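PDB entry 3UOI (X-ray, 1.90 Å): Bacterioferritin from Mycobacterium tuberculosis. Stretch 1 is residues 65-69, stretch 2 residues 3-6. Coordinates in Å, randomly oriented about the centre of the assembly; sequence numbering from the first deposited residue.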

# COMPACT_ATOMS: atom_id res chain seq x y z
N LEU A 65 18.16 -31.65 -35.83
CA LEU A 65 19.32 -30.81 -35.92
C LEU A 65 20.44 -31.25 -34.97
O LEU A 65 21.51 -31.38 -35.37
CB LEU A 65 18.97 -29.34 -35.78
CG LEU A 65 18.18 -28.64 -36.89
CD1 LEU A 65 18.00 -27.13 -36.56
CD2 LEU A 65 18.83 -28.85 -38.26
N LEU A 66 20.14 -31.57 -33.73
CA LEU A 66 21.18 -31.99 -32.84
C LEU A 66 21.87 -33.28 -33.37
O LEU A 66 22.99 -33.49 -33.13
CB LEU A 66 20.68 -32.14 -31.42
CG LEU A 66 21.60 -32.30 -30.21
CD1 LEU A 66 20.85 -31.88 -29.05
CD2 LEU A 66 22.05 -33.71 -29.94
N LEU A 67 21.17 -34.10 -34.11
CA LEU A 67 21.73 -35.33 -34.63
C LEU A 67 22.31 -35.09 -36.00
O LEU A 67 22.58 -36.01 -36.69
CB LEU A 67 20.74 -36.49 -34.64
CG LEU A 67 20.21 -36.93 -33.29
CD1 LEU A 67 18.89 -37.52 -33.36
CD2 LEU A 67 21.17 -37.87 -32.64
N ASP A 68 22.45 -33.84 -36.37
CA ASP A 68 23.01 -33.48 -37.65
C ASP A 68 22.20 -33.89 -38.90
O ASP A 68 22.74 -34.07 -39.92
CB ASP A 68 24.46 -34.03 -37.72
CG ASP A 68 25.26 -33.50 -38.89
OD1 ASP A 68 25.71 -32.36 -38.86
OD2 ASP A 68 25.45 -34.24 -39.85
N GLY A 69 20.89 -34.00 -38.80
CA GLY A 69 20.04 -34.28 -39.94
C GLY A 69 19.52 -33.09 -40.73
O GLY A 69 19.75 -32.02 -40.35
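Stretch 2, residues 3-6: MQGD

The strongest tie between the two stretches is a hydrogen bond between main chains: Gly-5 N donates to Leu-67 O at 2.9 Å, with an N-H...acceptor angle of 165°, close to linear. Residues 3-6 lie as an extended segment, with no regular helix or strand, across the C-terminal end of the helix that finishes in stretch 1. From Met-3, beside Leu-66 and Asp-68, the chain passes Leu-67 at Gln-4 and Gly-5 and leaves at Asp-6. Leu-67 is the first residue to leave helical phi/psi (-92/13), and its carbonyl, just past the helix, is met by the extended segment. The same oxygen receives a CA-H...O contact from Gln-4, CA to Leu-67 O 3.4 Å with 149° at the hydrogen, so two consecutive residues of stretch 2 converge on one acceptor. Within stretch 1 the turn is held by Asp-68 N bonding to Leu-65 O at 2.8 Å; Asp-68 itself has positive phi (66/28).

A second polar link joins side chains. Gln-4 NE2 donates to Asp-68 OD2 at 2.7 Å, a short separation, but the angle of 117° makes this a weak hydrogen bond. The CA-to-CB bond of Asp-68 points toward stretch 2, whereas that of Gln-4 points sideways and the end of its side chain comes nearer, with chi1 between wells at -97° and chi2 t. Both residues are exposed. Beside this link, Asp-68 CB rests 3.4 Å from Met-3 O.

The backbones come nearest at Leu-67 and Gly-5, whose CA atoms are 4.6 Å apart. Gly-5 has no side chain, and the closeness depends on that: a CB in the ideal position would point toward stretch 1 and fall 2.8 Å from Leu-67 CB, a clash. Leu-67, buried, directs its CA-to-CB bond sideways, with chi1 m and chi2 t.

Apolar packing is supplied by Met-3 and Leu-66. Met-3, with chi1 t, chi2 t and chi3 p, starts sideways but brings its methyl end in against Leu-66, which likewise starts sideways, with chi1 t and chi2 t, while the end of its side chain comes nearer to stretch 2. Met-3 CE and Leu-66 CD2 are modelled 2.9 Å apart, too close for two methyl groups, so the pairing is best read as contact without weight on the exact distance. The two stretches together bury 300 Å². At the far end, Asp-6 turns its CA-to-CB bond away and touches nothing in stretch 1; it occupies the N-cap position of the helix that follows, its side chain capping a backbone N just beyond the stretch.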

# COMPACT_ATOMS: atom_id res chain seq x y z
N MET A 3 28.62 -35.42 -33.80
CA MET A 3 27.50 -36.27 -33.42
C MET A 3 26.53 -36.46 -34.57
O MET A 3 26.10 -35.50 -35.13
CB MET A 3 26.76 -35.67 -32.25
CG MET A 3 25.76 -36.58 -31.66
SD MET A 3 25.42 -36.28 -29.96
CE MET A 3 24.83 -34.63 -30.00
N GLN A 4 26.22 -37.69 -34.92
CA GLN A 4 25.27 -37.99 -35.97
C GLN A 4 24.21 -39.08 -35.64
O GLN A 4 24.55 -40.13 -35.22
CB GLN A 4 25.97 -38.28 -37.32
CG GLN A 4 26.05 -37.06 -38.28
CD GLN A 4 26.85 -37.24 -39.59
OE1 GLN A 4 27.92 -37.81 -39.61
NE2 GLN A 4 26.35 -36.68 -40.65
N GLY A 5 22.94 -38.82 -35.87
CA GLY A 5 21.91 -39.80 -35.60
C GLY A 5 21.83 -41.03 -36.49
O GLY A 5 22.23 -40.97 -37.61
N ASP A 6 21.30 -42.14 -35.98
CA ASP A 6 21.09 -43.35 -36.77
C ASP A 6 20.13 -43.02 -37.87
O ASP A 6 19.12 -42.44 -37.64
CB ASP A 6 20.56 -44.48 -35.90
CG ASP A 6 19.99 -45.68 -36.70
OD1 ASP A 6 20.54 -46.78 -36.69
OD2 ASP A 6 18.90 -45.54 -37.25